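Putative hydrolase (Agrobacterium vitis, PDB 3LLC) probably acts as an alpha/beta-hydrolase esterase that removes fatty acids from acylated proteins by thioester hydrolysis, and possibly cleaves an acyl-glucuronide drug metabolite. Local coordinates at residues M215-V220 and G245-S250; L142-P147 and I211-A216; H12-G17 and I25-R30; F72-H77 and S90-E95. One frame throughout, in Å; residues are numbered along the deposited sequence.

Contacts 1 and 2 lie on one side of the molecule and share M215 and A216. Contact 2 is a buried pairing of two parallel strands, and contact 1, at the loops beyond, is partly exposed and centred on a histidine-carboxylate hydrogen bond, with a backbone bond from A216 to G245 beside it. Contacts 3 and 4 sit on the opposite side of the chain's centre and touch each other, A26 meeting D73 and I25 meeting E95. Contact 3 is an edge hairpin of backbone bonds with aliphatic side chains over its inner face, whereas buried contact 4 ties a loop to helix 89-103 through aromatic rings and a carboxylate. About 30 Å separates the centres of contacts 1 and 3.

Contact 1 (M215-V220 and G245-S250)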
loop_
_atom_site.group_PDB
_atom_site.type_symbol
_atom_site.label_atom_id
_atom_site.label_comp_id
_atom_site.label_asym_id
_atom_site.label_seq_id
_atom_site.Cartn_x
_atom_site.Cartn_y
_atom_site.Cartn_z
HETATM N N MSE A 215 -6.884 -17.636 0.523
HETATM C CA MSE A 215 -6.390 -18.759 -0.285
HETATM C C MSE A 215 -7.240 -18.967 -1.573
HETATM O O MSE A 215 -6.967 -19.857 -2.352
HETATM C CB MSE A 215 -6.286 -20.044 0.547
HETATM C CG MSE A 215 -5.412 -19.891 1.831
HETATM SE SE MSE A 215 -5.295 -21.476 2.856
HETATM C CE MSE A 215 -4.081 -22.505 1.780
ATOM N N ALA A 216 -8.303 -18.189 -1.729
ATOM C CA ALA A 216 -9.083 -18.169 -2.987
ATOM C C ALA A 216 -8.874 -16.841 -3.751
ATOM O O ALA A 216 -9.772 -16.332 -4.434
ATOM C CB ALA A 216 -10.581 -18.415 -2.682
ATOM N N ASP A 217 -7.694 -16.265 -3.608
ATOM C CA ASP A 217 -7.310 -14.978 -4.232
ATOM C C ASP A 217 -6.756 -15.274 -5.637
ATOM O O ASP A 217 -5.712 -15.931 -5.767
ATOM C CB ASP A 217 -6.261 -14.299 -3.312
ATOM C CG ASP A 217 -5.853 -12.914 -3.783
ATOM O OD1 ASP A 217 -5.908 -12.654 -5.019
ATOM O OD2 ASP A 217 -5.412 -12.084 -2.943
ATOM N N PRO A 218 -7.498 -14.879 -6.721
ATOM C CA PRO A 218 -7.028 -15.154 -8.068
ATOM C C PRO A 218 -5.989 -14.152 -8.618
ATOM O O PRO A 218 -5.484 -14.385 -9.705
ATOM C CB PRO A 218 -8.331 -15.094 -8.917
ATOM C CG PRO A 218 -9.096 -13.996 -8.232
ATOM C CD PRO A 218 -8.722 -14.059 -6.744
ATOM N N ASP A 219 -5.663 -13.095 -7.874
ATOM C CA ASP A 219 -4.759 -12.026 -8.319
ATOM C C ASP A 219 -3.376 -12.116 -7.656
ATOM O O ASP A 219 -2.368 -12.108 -8.346
ATOM C CB ASP A 219 -5.350 -10.667 -7.989
ATOM C CG ASP A 219 -6.716 -10.441 -8.662
ATOM O OD1 ASP A 219 -6.953 -10.992 -9.755
ATOM O OD2 ASP A 219 -7.558 -9.766 -8.059
ATOM N N VAL A 220 -3.358 -12.209 -6.325
ATOM C CA VAL A 220 -2.127 -12.493 -5.559
ATOM C C VAL A 220 -2.236 -13.916 -4.936
ATOM O O VAL A 220 -2.972 -14.099 -3.991
ATOM C CB VAL A 220 -1.904 -11.423 -4.454
ATOM C CG1 VAL A 220 -0.657 -11.772 -3.589
ATOM C CG2 VAL A 220 -1.736 -10.023 -5.077
ATOM N N GLY A 245 -11.116 -16.765 1.506
ATOM C CA GLY A 245 -10.954 -15.353 1.232
ATOM C C GLY A 245 -10.495 -15.033 -0.191
ATOM O O GLY A 245 -9.692 -15.774 -0.765
ATOM N N ASP A 246 -11.037 -13.949 -0.780
ATOM C CA ASP A 246 -10.662 -13.540 -2.133
ATOM C C ASP A 246 -9.731 -12.363 -2.080
ATOM O O ASP A 246 -9.198 -12.060 -1.001
ATOM C CB ASP A 246 -11.916 -13.314 -3.011
ATOM C CG ASP A 246 -12.754 -12.129 -2.574
ATOM O OD1 ASP A 246 -12.307 -11.243 -1.845
ATOM O OD2 ASP A 246 -13.904 -12.067 -3.005
ATOM N N HIS A 247 -9.474 -11.697 -3.212
ATOM C CA HIS A 247 -8.482 -10.616 -3.210
ATOM C C HIS A 247 -8.933 -9.379 -2.394
ATOM O O HIS A 247 -8.109 -8.683 -1.834
ATOM C CB HIS A 247 -8.078 -10.164 -4.634
ATOM C CG HIS A 247 -6.923 -9.207 -4.639
ATOM N ND1 HIS A 247 -5.714 -9.518 -4.060
ATOM C CD2 HIS A 247 -6.808 -7.935 -5.103
ATOM C CE1 HIS A 247 -4.893 -8.477 -4.176
ATOM N NE2 HIS A 247 -5.526 -7.513 -4.825
ATOM N N ARG A 248 -10.225 -9.111 -2.352
ATOM C CA ARG A 248 -10.714 -7.876 -1.701
ATOM C C ARG A 248 -10.762 -7.958 -0.160
ATOM O O ARG A 248 -10.605 -6.919 0.519
ATOM C CB ARG A 248 -12.117 -7.526 -2.236
ATOM C CG ARG A 248 -12.106 -6.952 -3.675
ATOM C CD ARG A 248 -13.550 -6.813 -4.240
ATOM N N LEU A 249 -10.964 -9.181 0.376
ATOM C CA LEU A 249 -11.023 -9.414 1.832
ATOM C C LEU A 249 -11.836 -8.317 2.528
ATOM O O LEU A 249 -11.330 -7.625 3.419
ATOM C CB LEU A 249 -9.599 -9.471 2.428
ATOM C CG LEU A 249 -8.740 -10.689 2.123
ATOM C CD1 LEU A 249 -7.365 -10.617 2.853
ATOM C CD2 LEU A 249 -9.434 -12.030 2.429
ATOM N N SER A 250 -13.082 -8.133 2.085
ATOM C CA SER A 250 -13.938 -7.050 2.579
ATOM C C SER A 250 -15.326 -7.519 3.025
ATOM O O SER A 250 -16.236 -6.708 3.225
ATOM C CB SER A 250 -14.044 -5.930 1.503
ATOM O OG SER A 250 -14.629 -6.444 0.316
HETATM O O HOH W 1 -6.465 -12.255 -0.307
#
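G245 faces A216 where two loops of the alpha/beta hydrolase fold converge, after strands 209-214 and 237-242. Such loops carry the acid and the histidine of a catalytic triad, and D217 and H247, together with S114, fit that arrangement, although their roles are inferred. G245 O accepts a hydrogen bond from A216 N at 2.9 Å. Glycine suits the site because a CB would run into CD2 of L249. D246 turns its carboxylate back on its own loop, where OD1 takes weak bonds from R248 N and L249 N. Its backbone O receives a bond from a water that also donates to D217 OD2. H247 has the largest share of the contact. CG lies anti to the backbone N (chi1 -172°), on the side of the D217 carboxylate, and ND1 donates to D217 OD2 over 2.8 Å. The oxygen lies in the ring plane; the donor reaches it on the syn side, somewhat out of the carboxylate plane, with an N-H...O angle of 168°. D219 CB sits over one ring face, 4.1 Å from the centroid, in a CH-pi contact, while V220 CG2 approaches CE1 obliquely at 3.6 Å. Beyond the loops, NE2 bonds to S114 OG and D219 OD2 to Y178 OH. D217 OD1 accepts from D219 N, an Asx turn, nearly in line with the C-O bond, and from V220 N, completing an Asx motif, above the carboxylate plane.

Contact 2 (L142-P147 and I211-A216); sequences LIAPAP and ILQGMA
Backbone bonds join L142 to L212 and L212 to A144, as expected of parallel strands. L212 N donates to L142 O over 2.9 Å, and L212 O accepts from A144 N at the same length, so the two peptide groups of one residue hold the neighbouring chain at two points, the second just past the end of its strand. The same two oxygens also take longer CA-H...O contacts, L142 O from I211 CA (3.3 Å) and L212 O from I143 CA. These are strands 136-143 and 209-214, adjacent in the central sheet of the alpha/beta hydrolase fold; between them come helices 149-154 and 160-169, where many members of the fold carry a cap. Apolar contacts occupy both faces. L142 and I211 share one, with CB of L142 beside CG1 of I211 and helix 222-230 packed over I211; I143 and L212 share the other, toward helix 252-266. Isoleucine and leucine side chains suit a sheet buried between helices. P145 CD meets CG2 of I211 at 3.7 Å, the side chains crossing at about a right angle. The polar side-chain contacts belong to Q213. Its chain bends at chi2 (74°), and OE1 comes to 3.4 Å from A144 CA. A water lies 2.8 Å from both Q213 OE1 and P145 O. NE2 donates to G214 O over 3.0 Å, on a lone pair, and makes weak bonds to D217 OD2 and V220 O.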
loop_
_atom_site.group_PDB
_atom_site.type_symbol
_atom_site.label_atom_id
_atom_site.label_comp_id
_atom_site.label_asym_id
_atom_site.label_seq_id
_atom_site.Cartn_x
_atom_site.Cartn_y
_atom_site.Cartn_z
ATOM N N LEU A 142 -0.618 -5.932 6.696
ATOM C CA LEU A 142 -0.557 -6.047 5.219
ATOM C C LEU A 142 -1.699 -6.974 4.756
ATOM O O LEU A 142 -1.837 -8.062 5.287
ATOM C CB LEU A 142 0.798 -6.598 4.797
ATOM C CG LEU A 142 2.043 -5.829 5.274
ATOM C CD1 LEU A 142 3.333 -6.541 4.811
ATOM C CD2 LEU A 142 1.948 -4.403 4.747
ATOM N N ILE A 143 -2.528 -6.507 3.814
ATOM C CA ILE A 143 -3.729 -7.217 3.364
ATOM C C ILE A 143 -3.486 -7.618 1.903
ATOM O O ILE A 143 -3.348 -6.748 1.058
ATOM C CB ILE A 143 -4.966 -6.307 3.475
ATOM C CG1 ILE A 143 -5.143 -5.827 4.941
ATOM C CG2 ILE A 143 -6.249 -7.021 2.938
ATOM C CD1 ILE A 143 -5.399 -4.414 5.097
ATOM N N ALA A 144 -3.409 -8.923 1.629
ATOM C CA ALA A 144 -3.084 -9.467 0.297
ATOM C C ALA A 144 -1.938 -8.703 -0.357
ATOM O O ALA A 144 -2.035 -8.248 -1.489
ATOM C CB ALA A 144 -4.368 -9.464 -0.622
ATOM N N PRO A 145 -0.804 -8.553 0.364
ATOM C CA PRO A 145 0.237 -7.686 -0.159
ATOM C C PRO A 145 0.863 -8.185 -1.464
ATOM O O PRO A 145 1.021 -9.393 -1.653
ATOM C CB PRO A 145 1.286 -7.688 0.965
ATOM C CG PRO A 145 1.078 -9.022 1.613
ATOM C CD PRO A 145 -0.413 -9.192 1.627
ATOM N N ALA A 146 1.273 -7.241 -2.321
ATOM C CA ALA A 146 1.759 -7.568 -3.667
ATOM C C ALA A 146 3.168 -7.024 -3.931
ATOM O O ALA A 146 3.428 -6.389 -4.974
ATOM C CB ALA A 146 0.736 -7.029 -4.748
ATOM N N PRO A 147 4.130 -7.335 -3.031
ATOM C CA PRO A 147 5.521 -6.930 -3.336
ATOM C C PRO A 147 6.010 -7.529 -4.642
ATOM O O PRO A 147 5.713 -8.681 -4.945
ATOM C CB PRO A 147 6.328 -7.515 -2.138
ATOM C CG PRO A 147 5.485 -8.681 -1.645
ATOM C CD PRO A 147 4.041 -8.164 -1.826
ATOM N N ILE A 211 0.324 -10.233 8.391
ATOM C CA ILE A 211 -0.220 -10.371 7.007
ATOM C C ILE A 211 -1.556 -11.160 7.059
ATOM O O ILE A 211 -1.653 -12.178 7.758
ATOM C CB ILE A 211 0.756 -11.135 6.090
ATOM C CG1 ILE A 211 2.144 -10.460 6.036
ATOM C CG2 ILE A 211 0.172 -11.302 4.623
ATOM C CD1 ILE A 211 3.321 -11.452 5.722
ATOM N N LEU A 212 -2.569 -10.657 6.328
ATOM C CA LEU A 212 -3.879 -11.314 6.158
ATOM C C LEU A 212 -3.988 -11.630 4.650
ATOM O O LEU A 212 -3.783 -10.736 3.807
ATOM C CB LEU A 212 -5.016 -10.396 6.583
ATOM C CG LEU A 212 -5.148 -10.077 8.089
ATOM C CD1 LEU A 212 -5.786 -8.708 8.333
ATOM C CD2 LEU A 212 -5.999 -11.134 8.779
ATOM N N GLN A 213 -4.279 -12.896 4.319
ATOM C CA GLN A 213 -4.225 -13.375 2.932
ATOM C C GLN A 213 -5.271 -14.472 2.691
ATOM O O GLN A 213 -5.391 -15.474 3.448
ATOM C CB GLN A 213 -2.810 -13.909 2.635
ATOM C CG GLN A 213 -2.637 -14.613 1.301
ATOM C CD GLN A 213 -2.618 -13.651 0.116
ATOM O OE1 GLN A 213 -1.893 -12.636 0.108
ATOM N NE2 GLN A 213 -3.398 -13.990 -0.913
ATOM N N GLY A 214 -6.038 -14.300 1.614
ATOM C CA GLY A 214 -7.005 -15.308 1.218
ATOM C C GLY A 214 -6.393 -16.410 0.366
ATOM O O GLY A 214 -5.487 -16.150 -0.445
HETATM N N MSE A 215 -6.884 -17.636 0.523
HETATM C CA MSE A 215 -6.390 -18.759 -0.285
HETATM C C MSE A 215 -7.240 -18.967 -1.573
HETATM O O MSE A 215 -6.967 -19.857 -2.352
HETATM C CB MSE A 215 -6.286 -20.044 0.547
HETATM C CG MSE A 215 -5.412 -19.891 1.831
HETATM SE SE MSE A 215 -5.295 -21.476 2.856
HETATM C CE MSE A 215 -4.081 -22.505 1.780
ATOM N N ALA A 216 -8.303 -18.189 -1.729
ATOM C CA ALA A 216 -9.083 -18.169 -2.987
ATOM C C ALA A 216 -8.874 -16.841 -3.751
ATOM O O ALA A 216 -9.772 -16.332 -4.434
ATOM C CB ALA A 216 -10.581 -18.415 -2.682
HETATM O O HOH W 2 0.709 -11.833 -0.352
#

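Contact 3 (H12-G17 and I25-R30)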
loop_
_atom_site.group_PDB
_atom_site.type_symbol
_atom_site.label_atom_id
_atom_site.label_comp_id
_atom_site.label_asym_id
_atom_site.label_seq_id
_atom_site.Cartn_x
_atom_site.Cartn_y
_atom_site.Cartn_z
ATOM N N HIS A 12 -6.784 18.172 3.223
ATOM C CA HIS A 12 -5.474 18.791 2.942
ATOM C C HIS A 12 -5.044 18.541 1.495
ATOM O O HIS A 12 -5.396 17.522 0.914
ATOM C CB HIS A 12 -4.398 18.172 3.874
ATOM C CG HIS A 12 -4.558 18.544 5.315
ATOM N ND1 HIS A 12 -3.922 19.631 5.873
ATOM C CD2 HIS A 12 -5.300 17.994 6.308
ATOM C CE1 HIS A 12 -4.285 19.751 7.140
ATOM N NE2 HIS A 12 -5.111 18.765 7.435
ATOM N N ALA A 13 -4.242 19.437 0.931
ATOM C CA ALA A 13 -3.564 19.197 -0.369
ATOM C C ALA A 13 -2.055 19.365 -0.180
ATOM O O ALA A 13 -1.629 20.393 0.362
ATOM C CB ALA A 13 -4.055 20.192 -1.419
ATOM N N ILE A 14 -1.282 18.403 -0.638
ATOM C CA ILE A 14 0.177 18.401 -0.474
ATOM C C ILE A 14 0.880 18.377 -1.829
ATOM O O ILE A 14 0.632 17.482 -2.649
ATOM C CB ILE A 14 0.626 17.178 0.371
ATOM C CG1 ILE A 14 0.031 17.248 1.791
ATOM C CG2 ILE A 14 2.182 17.045 0.389
ATOM C CD1 ILE A 14 -0.962 16.151 2.125
ATOM N N THR A 15 1.795 19.315 -2.055
ATOM C CA THR A 15 2.568 19.340 -3.295
ATOM C C THR A 15 3.749 18.362 -3.202
ATOM O O THR A 15 4.496 18.380 -2.229
ATOM C CB THR A 15 3.076 20.738 -3.605
ATOM O OG1 THR A 15 1.970 21.653 -3.633
ATOM C CG2 THR A 15 3.791 20.792 -4.960
ATOM N N VAL A 16 3.886 17.503 -4.212
ATOM C CA VAL A 16 4.944 16.489 -4.275
ATOM C C VAL A 16 5.686 16.663 -5.591
ATOM O O VAL A 16 5.069 16.811 -6.642
ATOM C CB VAL A 16 4.370 15.062 -4.160
ATOM C CG1 VAL A 16 5.513 13.995 -4.164
ATOM C CG2 VAL A 16 3.464 14.904 -2.911
ATOM N N GLY A 17 7.021 16.719 -5.542
ATOM C CA GLY A 17 7.832 16.851 -6.757
ATOM C C GLY A 17 8.113 18.285 -7.185
ATOM O O GLY A 17 7.560 19.247 -6.619
ATOM N N ILE A 25 -1.417 16.160 -4.098
ATOM C CA ILE A 25 -1.988 14.962 -3.498
ATOM C C ILE A 25 -3.077 15.341 -2.475
ATOM O O ILE A 25 -2.858 16.162 -1.552
ATOM C CB ILE A 25 -0.842 14.101 -2.823
ATOM C CG1 ILE A 25 0.176 13.681 -3.877
ATOM C CG2 ILE A 25 -1.421 12.916 -2.011
ATOM C CD1 ILE A 25 -0.410 12.845 -5.092
ATOM N N ALA A 26 -4.277 14.779 -2.667
ATOM C CA ALA A 26 -5.406 15.013 -1.778
ATOM C C ALA A 26 -5.322 14.023 -0.584
ATOM O O ALA A 26 -5.051 12.817 -0.760
ATOM C CB ALA A 26 -6.753 14.839 -2.541
ATOM N N ALA A 27 -5.565 14.542 0.621
ATOM C CA ALA A 27 -5.510 13.749 1.865
ATOM C C ALA A 27 -6.642 14.118 2.828
ATOM O O ALA A 27 -7.137 15.254 2.851
ATOM C CB ALA A 27 -4.103 13.897 2.569
ATOM N N LEU A 28 -7.074 13.112 3.588
ATOM C CA LEU A 28 -8.095 13.221 4.629
ATOM C C LEU A 28 -7.442 12.729 5.937
ATOM O O LEU A 28 -6.985 11.577 6.000
ATOM C CB LEU A 28 -9.302 12.335 4.275
ATOM C CG LEU A 28 -10.148 12.765 3.055
ATOM C CD1 LEU A 28 -11.126 11.654 2.641
ATOM C CD2 LEU A 28 -10.890 14.121 3.322
ATOM N N VAL A 29 -7.422 13.579 6.958
ATOM C CA VAL A 29 -6.668 13.318 8.194
ATOM C C VAL A 29 -7.495 13.566 9.457
ATOM O O VAL A 29 -8.280 14.531 9.552
ATOM C CB VAL A 29 -5.397 14.194 8.284
ATOM C CG1 VAL A 29 -5.748 15.631 8.659
ATOM C CG2 VAL A 29 -4.435 13.625 9.307
ATOM N N ARG A 30 -7.336 12.663 10.420
ATOM C CA ARG A 30 -7.952 12.760 11.723
ATOM C C ARG A 30 -6.810 12.779 12.746
ATOM O O ARG A 30 -6.011 11.848 12.789
ATOM C CB ARG A 30 -8.847 11.532 11.921
ATOM C CG ARG A 30 -9.654 11.500 13.163
ATOM C CD ARG A 30 -10.350 10.154 13.319
ATOM N NE ARG A 30 -11.339 9.889 12.276
ATOM C CZ ARG A 30 -12.621 10.254 12.323
ATOM N NH1 ARG A 30 -13.097 10.982 13.328
ATOM N NH2 ARG A 30 -13.438 9.932 11.332
#
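The antiparallel beta hairpin of strands 9-16 and 23-30 forms one margin of the central sheet, and here H12 with A27 and I14 with I25 are hydrogen-bonded pairs. H12 N donates to A27 O and A27 N returns a bond to H12 O, both at 3.0 Å; I14 N reaches I25 O at 2.9 Å, and I25 N reaches I14 O at 2.8 Å. The non-hydrogen-bonded pair A13 and A26 lies between them, where A13 CA makes a CA-H...O contact of 3.3 Å with I25 O. The N-to-C directions of the two strands stand at 142°, short of exactly antiparallel, as the twist of a sheet requires. CD1 of I14 rests on CB of A27 at 3.9 Å, the small alanine accepting the long branch. CG2 of V16, anti to the carbonyl carbon, comes to 3.6 Å from CG1 of I25. The H12 ring, set edge-to-face with F103, approaches V29 obliquely, but V29 has two conformers and that contact is uncertain in detail. A26 O probably accepts from D73 N, linking strand 23-30 to the chain at the end of strand 68-72. Because the four bonds use backbone atoms alone, side-chain type can follow the surroundings: the face toward helix 89-103 takes the isoleucines I14 and I25 with A27 and H12 beside them, while A13 and A26 lie on the other face.

Contact 4 (F72-H77 and S90-E95)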
loop_
_atom_site.group_PDB
_atom_site.type_symbol
_atom_site.label_atom_id
_atom_site.label_comp_id
_atom_site.label_asym_id
_atom_site.label_seq_id
_atom_site.Cartn_x
_atom_site.Cartn_y
_atom_site.Cartn_z
ATOM N N PHE A 72 -4.833 9.051 1.750
ATOM C CA PHE A 72 -4.535 9.927 0.607
ATOM C C PHE A 72 -4.745 9.161 -0.712
ATOM O O PHE A 72 -4.773 7.929 -0.715
ATOM C CB PHE A 72 -3.111 10.464 0.692
ATOM C CG PHE A 72 -2.069 9.410 0.492
ATOM C CD1 PHE A 72 -1.719 8.554 1.539
ATOM C CD2 PHE A 72 -1.455 9.225 -0.752
ATOM C CE1 PHE A 72 -0.798 7.547 1.351
ATOM C CE2 PHE A 72 -0.506 8.215 -0.940
ATOM C CZ PHE A 72 -0.187 7.373 0.130
ATOM N N ASP A 73 -4.949 9.905 -1.797
ATOM C CA ASP A 73 -5.088 9.319 -3.155
ATOM C C ASP A 73 -3.755 9.421 -3.891
ATOM O O ASP A 73 -3.154 10.499 -3.986
ATOM C CB ASP A 73 -6.182 10.016 -3.959
ATOM C CG ASP A 73 -7.623 9.499 -3.618
ATOM O OD1 ASP A 73 -7.772 8.278 -3.353
ATOM O OD2 ASP A 73 -8.576 10.321 -3.674
ATOM N N TYR A 74 -3.294 8.297 -4.417
ATOM C CA TYR A 74 -2.117 8.298 -5.309
ATOM C C TYR A 74 -2.343 9.219 -6.516
ATOM O O TYR A 74 -3.492 9.469 -6.906
ATOM C CB TYR A 74 -1.830 6.901 -5.829
ATOM C CG TYR A 74 -1.540 5.819 -4.802
ATOM C CD1 TYR A 74 -0.405 5.881 -3.986
ATOM C CD2 TYR A 74 -2.329 4.678 -4.718
ATOM C CE1 TYR A 74 -0.127 4.856 -3.075
ATOM C CE2 TYR A 74 -2.038 3.653 -3.808
ATOM C CZ TYR A 74 -0.923 3.751 -3.000
ATOM O OH TYR A 74 -0.653 2.748 -2.102
ATOM N N SER A 75 -1.268 9.799 -7.058
ATOM C CA SER A 75 -1.392 10.539 -8.298
ATOM C C SER A 75 -2.085 9.641 -9.358
ATOM O O SER A 75 -1.862 8.432 -9.390
ATOM C CB SER A 75 -0.039 11.051 -8.840
ATOM O OG SER A 75 0.899 10.003 -9.043
ATOM N N GLY A 76 -2.928 10.256 -10.192
ATOM C CA GLY A 76 -3.689 9.535 -11.206
ATOM C C GLY A 76 -4.962 8.849 -10.721
ATOM O O GLY A 76 -5.710 8.274 -11.527
ATOM N N HIS A 77 -5.218 8.936 -9.421
ATOM C CA HIS A 77 -6.339 8.247 -8.757
ATOM C C HIS A 77 -7.210 9.264 -8.010
ATOM O O HIS A 77 -6.715 10.283 -7.488
ATOM C CB HIS A 77 -5.844 7.280 -7.680
ATOM C CG HIS A 77 -5.010 6.123 -8.160
ATOM N ND1 HIS A 77 -3.775 6.269 -8.780
ATOM C CD2 HIS A 77 -5.196 4.786 -8.017
ATOM C CE1 HIS A 77 -3.253 5.071 -9.003
ATOM N NE2 HIS A 77 -4.090 4.156 -8.555
ATOM N N SER A 90 7.979 4.075 -7.837
ATOM C CA SER A 90 8.822 5.156 -7.299
ATOM C C SER A 90 8.033 6.449 -7.000
ATOM O O SER A 90 8.229 7.083 -5.941
ATOM C CB SER A 90 10.012 5.472 -8.202
ATOM O OG SER A 90 10.939 4.392 -8.257
ATOM N N ARG A 91 7.177 6.882 -7.943
ATOM C CA ARG A 91 6.395 8.118 -7.759
ATOM C C ARG A 91 5.352 8.000 -6.647
ATOM O O ARG A 91 5.139 8.952 -5.868
ATOM C CB ARG A 91 5.711 8.567 -9.078
ATOM C CG ARG A 91 6.679 9.260 -10.014
ATOM C CD ARG A 91 6.144 9.432 -11.404
ATOM N NE ARG A 91 4.905 10.206 -11.544
ATOM C CZ ARG A 91 4.818 11.537 -11.632
ATOM N NH1 ARG A 91 5.889 12.323 -11.514
ATOM N NH2 ARG A 91 3.625 12.099 -11.824
ATOM N N TRP A 92 4.702 6.833 -6.557
ATOM C CA TRP A 92 3.661 6.610 -5.554
ATOM C C TRP A 92 4.270 6.454 -4.150
ATOM O O TRP A 92 3.708 6.938 -3.169
ATOM C CB TRP A 92 2.787 5.402 -5.948
ATOM C CG TRP A 92 1.928 5.704 -7.193
ATOM C CD1 TRP A 92 1.382 6.903 -7.523
ATOM C CD2 TRP A 92 1.498 4.778 -8.230
ATOM N NE1 TRP A 92 0.650 6.806 -8.697
ATOM C CE2 TRP A 92 0.698 5.518 -9.143
ATOM C CE3 TRP A 92 1.717 3.424 -8.472
ATOM C CZ2 TRP A 92 0.102 4.929 -10.276
ATOM C CZ3 TRP A 92 1.146 2.844 -9.613
ATOM C CH2 TRP A 92 0.364 3.603 -10.501
ATOM N N LEU A 93 5.462 5.869 -4.079
ATOM C CA LEU A 93 6.225 5.838 -2.837
ATOM C C LEU A 93 6.632 7.251 -2.413
ATOM O O LEU A 93 6.525 7.593 -1.224
ATOM C CB LEU A 93 7.478 4.959 -3.003
ATOM C CG LEU A 93 8.521 5.016 -1.867
ATOM C CD1 LEU A 93 7.918 4.474 -0.520
ATOM C CD2 LEU A 93 9.789 4.165 -2.277
ATOM N N GLU A 94 7.126 8.054 -3.354
ATOM C CA GLU A 94 7.516 9.419 -3.077
ATOM C C GLU A 94 6.351 10.211 -2.458
ATOM O O GLU A 94 6.531 11.034 -1.542
ATOM C CB GLU A 94 7.985 10.105 -4.364
ATOM C CG GLU A 94 8.494 11.520 -4.160
ATOM C CD GLU A 94 8.911 12.237 -5.453
ATOM O OE1 GLU A 94 8.547 11.795 -6.579
ATOM O OE2 GLU A 94 9.595 13.276 -5.331
ATOM N N GLU A 95 5.152 9.956 -2.965
ATOM C CA GLU A 95 3.943 10.615 -2.444
ATOM C C GLU A 95 3.613 10.158 -0.990
ATOM O O GLU A 95 3.311 10.983 -0.118
ATOM C CB GLU A 95 2.770 10.338 -3.408
ATOM C CG GLU A 95 2.940 11.039 -4.769
ATOM C CD GLU A 95 2.147 10.385 -5.930
ATOM O OE1 GLU A 95 1.200 9.634 -5.614
ATOM O OE2 GLU A 95 2.476 10.677 -7.116
HETATM O O HOH W 3 1.552 9.960 -11.802
#
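W92 reaches from its helix across Y74, S75 and H77. CB lies 3.8 Å from CD1 of the Y74 ring. CG, anti to the carbonyl carbon (chi1 -69°), stays beside the same tyrosine atom, and CD1 comes to 3.6 Å from Y74 CB, which sits over the face of the five-membered ring in a CH-pi contact. The two rings are inclined obliquely. At NE1 the contact turns polar: the indole N-H donates to S75 O over 3.1 Å and makes a second, weak bond to S75 OG. CZ2 lies 3.6 Å from CE1 of H77, whose ring turns an edge to the indole face in an offset edge-to-face pair, the planes 84° apart. CH2, next on the six-membered ring, still lies near the same H77 atom. Tryptophan suits this position because one flat body supplies a broad apolar surface and a donor. The partners lie on the loop after strand 68-72, which forms a type II beta turn from Y74 to H77, with G76 at positive phi, and leads on to helix 89-103 of the alpha/beta hydrolase fold. S75 O also accepts from H77 ND1 at 3.0 Å, from the face opposite to NE1. E95, one helical turn after W92, takes the other polar groups of S75: OE1 receives S75 N over 2.9 Å, nearly straight at 174°, while OG donates to the syn lone pair of OE2 at 2.6 Å. OE2 also forms a salt bridge with R23, which probably favours the negative charge. A water donates to S75 OG and accepts from R91 NH2.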